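Local coordinates for protein methionine gamma-lyase (Trichomonas vaginalis, PDB 1E5F) that belongs to the Cys/Met metabolism family of PLP-dependent enzymes and carries the cofactor pyridoxal-5'-phosphate in a four-chain assembly, at residues Phe35-Cys40 against Gly53-Arg58; Asp107-Gly112 against Asn158-Ile163. All coordinates share one frame; numbering follows the deposited sequence.

Interaction 1 of 2, residues Phe35-Cys40 against Gly53-Arg58. With PLP (pyridoxal-5'-phosphate), chain H.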
loop_
_atom_site.group_PDB
_atom_site.type_symbol
_atom_site.label_atom_id
_atom_site.label_comp_id
_atom_site.label_asym_id
_atom_site.label_seq_id
_atom_site.Cartn_x
_atom_site.Cartn_y
_atom_site.Cartn_z
ATOM N N PHE A 35 -0.860 13.432 -14.434
ATOM C CA PHE A 35 -1.439 12.786 -15.560
ATOM C C PHE A 35 -0.900 13.341 -16.860
ATOM O O PHE A 35 -0.755 14.565 -17.000
ATOM C CB PHE A 35 -2.967 13.101 -15.522
ATOM C CG PHE A 35 -3.498 12.326 -14.307
ATOM C CD1 PHE A 35 -3.484 12.924 -13.014
ATOM C CD2 PHE A 35 -3.932 11.054 -14.448
ATOM C CE1 PHE A 35 -3.973 12.140 -11.967
ATOM C CE2 PHE A 35 -4.459 10.315 -13.363
ATOM C CZ PHE A 35 -4.457 10.866 -12.085
ATOM N N VAL A 36 -0.607 12.475 -17.776
ATOM C CA VAL A 36 0.048 12.906 -19.025
ATOM C C VAL A 36 -0.926 13.434 -20.048
ATOM O O VAL A 36 -1.839 12.719 -20.314
ATOM C CB VAL A 36 0.829 11.695 -19.608
ATOM C CG1 VAL A 36 1.361 11.925 -21.017
ATOM C CG2 VAL A 36 1.879 11.336 -18.536
ATOM N N PHE A 37 -0.662 14.614 -20.614
ATOM C CA PHE A 37 -1.568 15.065 -21.663
ATOM C C PHE A 37 -1.130 14.363 -22.913
ATOM O O PHE A 37 0.057 14.330 -23.249
ATOM C CB PHE A 37 -1.569 16.551 -21.788
ATOM C CG PHE A 37 -2.014 17.228 -20.482
ATOM C CD1 PHE A 37 -3.162 16.867 -19.863
ATOM C CD2 PHE A 37 -1.178 18.169 -19.927
ATOM C CE1 PHE A 37 -3.564 17.531 -18.675
ATOM C CE2 PHE A 37 -1.583 18.794 -18.737
ATOM C CZ PHE A 37 -2.798 18.504 -18.050
ATOM N N ASP A 38 -2.082 13.884 -23.713
ATOM C CA ASP A 38 -1.863 13.570 -25.095
ATOM C C ASP A 38 -1.254 14.670 -25.996
ATOM O O ASP A 38 -0.406 14.420 -26.854
ATOM C CB ASP A 38 -3.229 13.294 -25.852
ATOM C CG ASP A 38 -3.730 11.960 -25.281
ATOM O OD1 ASP A 38 -2.936 11.113 -24.804
ATOM O OD2 ASP A 38 -4.963 11.777 -25.312
ATOM N N ASN A 39 -1.673 15.915 -25.790
ATOM C CA ASN A 39 -1.158 17.076 -26.500
ATOM C C ASN A 39 -1.371 18.374 -25.683
ATOM O O ASN A 39 -2.132 18.293 -24.667
ATOM C CB ASN A 39 -1.769 17.186 -27.892
ATOM C CG ASN A 39 -3.292 17.203 -27.879
ATOM O OD1 ASN A 39 -3.817 18.174 -27.353
ATOM N ND2 ASN A 39 -3.856 16.174 -28.387
ATOM N N CYS A 40 -0.749 19.524 -26.035
ATOM C CA CYS A 40 -0.886 20.757 -25.270
ATOM C C CYS A 40 -2.302 21.263 -25.205
ATOM O O CYS A 40 -2.757 21.761 -24.140
ATOM C CB CYS A 40 -0.051 21.945 -25.828
ATOM S SG CYS A 40 1.697 21.567 -25.532
ATOM N N GLY A 53 -11.265 14.530 -18.104
ATOM C CA GLY A 53 -9.957 13.944 -17.940
ATOM C C GLY A 53 -9.311 14.484 -16.631
ATOM O O GLY A 53 -9.557 15.594 -16.234
ATOM N N TYR A 54 -8.101 14.005 -16.370
ATOM C CA TYR A 54 -7.372 14.246 -15.146
ATOM C C TYR A 54 -6.118 15.044 -15.420
ATOM O O TYR A 54 -5.644 15.240 -16.571
ATOM C CB TYR A 54 -7.026 12.969 -14.353
ATOM C CG TYR A 54 -8.305 12.320 -13.811
ATOM C CD1 TYR A 54 -8.775 12.702 -12.534
ATOM C CD2 TYR A 54 -9.074 11.471 -14.582
ATOM C CE1 TYR A 54 -9.938 12.227 -12.060
ATOM C CE2 TYR A 54 -10.276 10.937 -14.091
ATOM C CZ TYR A 54 -10.683 11.324 -12.813
ATOM O OH TYR A 54 -11.865 10.844 -12.346
ATOM N N ILE A 55 -5.713 15.712 -14.346
ATOM C CA ILE A 55 -4.581 16.631 -14.457
ATOM C C ILE A 55 -3.577 16.343 -13.378
ATOM O O ILE A 55 -2.403 16.305 -13.679
ATOM C CB ILE A 55 -5.090 18.109 -14.196
ATOM C CG1 ILE A 55 -6.196 18.450 -15.234
ATOM C CG2 ILE A 55 -3.953 19.113 -14.297
ATOM C CD1 ILE A 55 -6.794 19.847 -14.837
ATOM N N TYR A 56 -4.068 16.456 -12.141
ATOM C CA TYR A 56 -3.140 16.482 -11.014
ATOM C C TYR A 56 -3.882 16.033 -9.752
ATOM O O TYR A 56 -5.007 16.524 -9.590
ATOM C CB TYR A 56 -2.593 17.905 -10.826
ATOM C CG TYR A 56 -1.535 18.167 -9.808
ATOM C CD1 TYR A 56 -0.250 17.604 -9.977
ATOM C CD2 TYR A 56 -1.847 18.700 -8.552
ATOM C CE1 TYR A 56 0.779 17.789 -9.074
ATOM C CE2 TYR A 56 -0.852 18.799 -7.599
ATOM C CZ TYR A 56 0.448 18.459 -7.878
ATOM O OH TYR A 56 1.488 18.755 -6.950
ATOM N N THR A 57 -3.295 15.094 -8.993
ATOM C CA THR A 57 -4.093 14.562 -7.835
ATOM C C THR A 57 -4.609 15.522 -6.780
ATOM O O THR A 57 -5.633 15.201 -6.117
ATOM C CB THR A 57 -3.360 13.327 -7.253
ATOM O OG1 THR A 57 -3.480 12.258 -8.252
ATOM C CG2 THR A 57 -3.931 12.863 -5.904
ATOM N N ARG A 58 -4.159 16.766 -6.657
ATOM C CA ARG A 58 -4.746 17.703 -5.709
ATOM C C ARG A 58 -6.081 18.051 -6.338
ATOM O O ARG A 58 -6.956 18.434 -5.600
ATOM C CB ARG A 58 -3.841 18.936 -5.476
ATOM C CG ARG A 58 -4.647 19.975 -4.592
ATOM C CD ARG A 58 -3.731 20.945 -3.718
ATOM N NE ARG A 58 -2.534 21.261 -4.505
ATOM C CZ ARG A 58 -2.466 22.192 -5.479
ATOM N NH1 ARG A 58 -3.487 22.981 -5.839
ATOM N NH2 ARG A 58 -1.338 22.294 -6.198
HETATM N N1 PLP H . 4.914 25.130 -4.109
HETATM C C2 PLP H . 5.619 24.971 -5.213
HETATM C C2A PLP H . 6.780 25.900 -5.468
HETATM C C3 PLP H . 5.030 24.145 -6.172
HETATM O O3 PLP H . 5.552 24.237 -7.449
HETATM C C4 PLP H . 3.812 23.520 -5.942
HETATM C C4A PLP H . 3.027 22.993 -7.203
HETATM C C5 PLP H . 3.220 23.618 -4.731
HETATM C C6 PLP H . 3.803 24.457 -3.801
HETATM C C5A PLP H . 1.884 23.035 -4.318
HETATM O O4P PLP H . 2.242 21.741 -3.713
HETATM P P PLP H . 1.121 20.585 -4.004
HETATM O O1P PLP H . 0.876 20.585 -5.448
HETATM O O2P PLP H . 1.698 19.393 -3.324
HETATM O O3P PLP H . -0.104 21.053 -3.198
HETATM O O HOH W 1 -0.697 17.106 -15.885
#
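F35 and I55 bring the two loop segments together, their CA atoms 5.1 Å apart, through one weak backbone bond from F35 N to I55 O, 3.3 Å long. A water bridges the two carbonyls, donating to F35 O and I55 O. Most of the side-chain contact belongs to F35 and Y54, which run side by side in the same direction. With CG anti to its carbonyl carbon (chi1 -69°), F35 sets its ring against Y54 CB, which sits over the centre, 3.5 Å from the centroid and 10° off the normal, a CH-pi contact. The two ring planes stand oblique, 37° apart. I55 O and T57 OG1 lie at the edge of the F35 ring; T57 OG1 is bonded to N61 and to T32 O, while the hydroxyl of Y54 reaches S65. Separately, F37 CZ meets I55 CG2 at 4.0 Å, the methyl lying at the ring edge.

Farther along, R58 holds two oxygens of a pyridoxal phosphate, NE to O3P at 2.8 Å and NH2 to O1P at 2.9 Å, the latter nearly straight. Y56 OH also approaches O1P, at a doubtfully short distance. This cofactor is also hydrogen-bonded to S206, T208, G86 and M87 of the second subunit. The loops thus meet mainly through ring and aliphatic contacts, beside a weak backbone bond and a bridging water, while one carries the phosphate-contacting R58 and Y56 into the second subunit's site.

Interaction 2 of 2, residues Asp107-Gly112 against Asn158-Ile163; sequences DECLYG and NPTLKI. With PLP (pyridoxal-5'-phosphate), chain C; SO4 (sulfate ion), chain D.
D107 and K162 reach for each other from opposite directions and close a salt bridge between the two loops. K162 NZ meets OD1 of D107 at 2.7 Å on its syn side, with a second, weak bond to OD2. A bend in the lysine chain at chi3 (63°) turns the ammonium to the carboxylate. On its anti side OD1 also takes the backbone N of C109, at 2.7 Å and 18° out of the carboxylate plane, which makes an Asx turn. With OD2 bonded to T134 as well, the carboxylate is gripped through both oxygens. A water links K162 NZ to E108 OE2, and N133 is a further partner of the ammonium.

In one of its two conformers the thiol of C109 is directed at the other loop, with SG 3.9 Å from CD of P159, a proline that follows a cis peptide bond. Nearer the cofactor, Y111 and N158 lie side by side and point the same way, ring and amide planes only 10° apart. The amide nitrogen ND2 comes within 3.3 Å of Y111 CD1 and 3.0 Å of pyridoxal phosphate O3, and donates to O3 of a sulfate that probably comes from the crystallisation liquor; OD1 is held by R373. Pyridoxal phosphate lies over one face of the Y111 ring, its C4A 3.2 Å above the plane and offset toward the rim, while sulfate O2 sits at the ring edge. A tyrosine laid over the cofactor, on a loop at the end of a central-sheet strand, is characteristic of the PLP pocket in this family.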
loop_
_atom_site.group_PDB
_atom_site.type_symbol
_atom_site.label_atom_id
_atom_site.label_comp_id
_atom_site.label_asym_id
_atom_site.label_seq_id
_atom_site.Cartn_x
_atom_site.Cartn_y
_atom_site.Cartn_z
ATOM N N ASP A 107 -25.046 24.026 16.301
ATOM C CA ASP A 107 -25.569 23.364 17.477
ATOM C C ASP A 107 -24.362 23.399 18.396
ATOM O O ASP A 107 -23.256 23.417 17.880
ATOM C CB ASP A 107 -26.068 21.960 17.261
ATOM C CG ASP A 107 -26.904 21.492 18.467
ATOM O OD1 ASP A 107 -26.276 21.023 19.435
ATOM O OD2 ASP A 107 -28.125 21.587 18.492
ATOM N N GLU A 108 -24.719 23.727 19.621
ATOM C CA GLU A 108 -23.645 23.725 20.603
ATOM C C GLU A 108 -23.095 22.356 20.875
ATOM O O GLU A 108 -22.064 22.291 21.517
ATOM C CB GLU A 108 -24.364 24.342 21.863
ATOM C CG GLU A 108 -25.408 23.388 22.481
ATOM C CD GLU A 108 -26.044 23.985 23.770
ATOM O OE1 GLU A 108 -25.528 24.909 24.412
ATOM O OE2 GLU A 108 -27.090 23.495 24.235
ATOM N N CYS A 109 -23.830 21.230 20.663
ATOM C CA CYS A 109 -23.190 19.971 21.000
ATOM C C CYS A 109 -22.606 19.392 19.713
ATOM O O CYS A 109 -23.378 18.722 18.939
ATOM C CB CYS A 109 -24.131 19.010 21.695
ATOM S SG CYS A 109 -23.342 17.457 22.223
ATOM N N LEU A 110 -21.342 19.430 19.533
ATOM C CA LEU A 110 -20.527 19.081 18.389
ATOM C C LEU A 110 -19.327 18.253 18.890
ATOM O O LEU A 110 -18.827 18.252 20.040
ATOM C CB LEU A 110 -19.920 20.414 17.926
ATOM C CG LEU A 110 -20.355 21.181 16.708
ATOM C CD1 LEU A 110 -21.830 20.817 16.349
ATOM C CD2 LEU A 110 -20.298 22.674 16.862
ATOM N N TYR A 111 -18.821 17.543 17.918
ATOM C CA TYR A 111 -17.424 17.073 18.091
ATOM C C TYR A 111 -16.571 18.211 18.698
ATOM O O TYR A 111 -16.459 19.333 18.244
ATOM C CB TYR A 111 -16.956 16.551 16.750
ATOM C CG TYR A 111 -15.568 15.992 16.840
ATOM C CD1 TYR A 111 -15.122 15.224 17.894
ATOM C CD2 TYR A 111 -14.649 16.288 15.833
ATOM C CE1 TYR A 111 -13.836 14.726 17.955
ATOM C CE2 TYR A 111 -13.365 15.758 15.869
ATOM C CZ TYR A 111 -12.937 14.994 16.909
ATOM O OH TYR A 111 -11.664 14.494 16.947
ATOM N N GLY A 112 -15.678 17.840 19.587
ATOM C CA GLY A 112 -14.761 18.833 20.151
ATOM C C GLY A 112 -14.044 19.715 19.145
ATOM O O GLY A 112 -14.165 20.931 19.239
ATOM N N ASN A 158 -22.439 14.399 19.104
ATOM C CA ASN A 158 -21.174 13.808 19.596
ATOM C C ASN A 158 -20.721 14.633 20.759
ATOM O O ASN A 158 -20.547 15.794 20.446
ATOM C CB ASN A 158 -20.131 13.787 18.450
ATOM C CG ASN A 158 -18.791 13.233 18.909
ATOM O OD1 ASN A 158 -18.674 12.743 20.076
ATOM N ND2 ASN A 158 -17.750 13.236 18.063
ATOM N N PRO A 159 -20.777 14.170 21.983
ATOM C CA PRO A 159 -20.983 12.782 22.366
ATOM C C PRO A 159 -22.281 12.387 23.059
ATOM O O PRO A 159 -22.542 11.192 23.232
ATOM C CB PRO A 159 -19.824 12.656 23.359
ATOM C CG PRO A 159 -19.984 13.936 24.197
ATOM C CD PRO A 159 -20.409 15.004 23.166
ATOM N N THR A 160 -23.214 13.268 23.425
ATOM C CA THR A 160 -24.492 12.954 24.067
ATOM C C THR A 160 -25.574 12.181 23.302
ATOM O O THR A 160 -26.496 11.577 23.875
ATOM C CB THR A 160 -25.071 14.287 24.564
ATOM O OG1 THR A 160 -25.434 15.080 23.447
ATOM C CG2 THR A 160 -23.832 15.159 25.209
ATOM N N LEU A 161 -25.556 12.070 21.958
ATOM C CA LEU A 161 -26.559 11.444 21.190
ATOM C C LEU A 161 -27.899 12.209 21.202
ATOM O O LEU A 161 -28.976 11.732 20.894
ATOM C CB LEU A 161 -26.740 9.969 21.551
ATOM C CG LEU A 161 -25.367 9.174 21.576
ATOM C CD1 LEU A 161 -25.630 7.642 21.790
ATOM C CD2 LEU A 161 -24.548 9.424 20.288
ATOM N N LYS A 162 -27.822 13.545 21.301
ATOM C CA LYS A 162 -29.053 14.345 21.235
ATOM C C LYS A 162 -29.734 14.184 19.872
ATOM O O LYS A 162 -28.988 14.196 18.877
ATOM C CB LYS A 162 -28.726 15.794 21.535
ATOM C CG LYS A 162 -29.872 16.781 21.367
ATOM C CD LYS A 162 -29.432 18.220 21.768
ATOM C CE LYS A 162 -28.322 18.765 20.878
ATOM N NZ LYS A 162 -28.314 20.292 21.055
ATOM N N ILE A 163 -31.059 14.016 19.763
ATOM C CA ILE A 163 -31.601 13.970 18.414
ATOM C C ILE A 163 -32.051 15.346 17.992
ATOM O O ILE A 163 -32.730 15.974 18.770
ATOM C CB ILE A 163 -32.776 12.952 18.387
ATOM C CG1 ILE A 163 -32.185 11.685 19.006
ATOM C CG2 ILE A 163 -33.363 12.727 17.017
ATOM C CD1 ILE A 163 -31.110 11.003 18.215
HETATM N N1 PLP C . -17.205 14.692 12.597
HETATM C C2 PLP C . -17.570 14.055 13.737
HETATM C C2A PLP C . -18.926 13.687 14.241
HETATM C C3 PLP C . -16.484 13.277 14.220
HETATM O O3 PLP C . -16.779 12.492 15.288
HETATM C C4 PLP C . -15.166 13.465 13.850
HETATM C C4A PLP C . -14.178 12.733 14.851
HETATM C C5 PLP C . -14.890 14.505 13.037
HETATM C C6 PLP C . -15.948 15.176 12.422
HETATM C C5A PLP C . -13.515 14.799 12.531
HETATM O O4P PLP C . -13.093 13.719 11.574
HETATM P P PLP C . -11.539 13.435 11.418
HETATM O O1P PLP C . -11.170 12.907 12.752
HETATM O O2P PLP C . -11.546 12.421 10.359
HETATM O O3P PLP C . -10.769 14.726 11.085
HETATM S S SO4 D . -13.664 11.088 18.124
HETATM O O1 SO4 D . -13.368 9.824 18.758
HETATM O O2 SO4 D . -12.932 12.089 19.036
HETATM O O3 SO4 D . -15.085 11.579 18.125
HETATM O O4 SO4 D . -13.007 11.433 16.795
HETATM O O HOH W 2 -27.204 20.946 23.864
#

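Overall arrangement
Interaction 1 closes before interaction 2 opens along the chain, and their centres lie 42 Å apart on opposite sides of the chain's centre, with nearest atoms about 22 Å apart. Interaction 1 brackets helix 40-47 in the N-terminal part, far from the middle of the subunit. Interaction 2 lies close to the centre, joining the loops that follow the neighbouring parallel strands 103-107 and 148-154 of the seven-stranded sheet. What relates them is the assembly: segment 53-58 supplies Y56 and R58 to the cofactor of a second subunit, and the site around interaction 2 receives the same two residues in return. Each such pocket is therefore built by two chains.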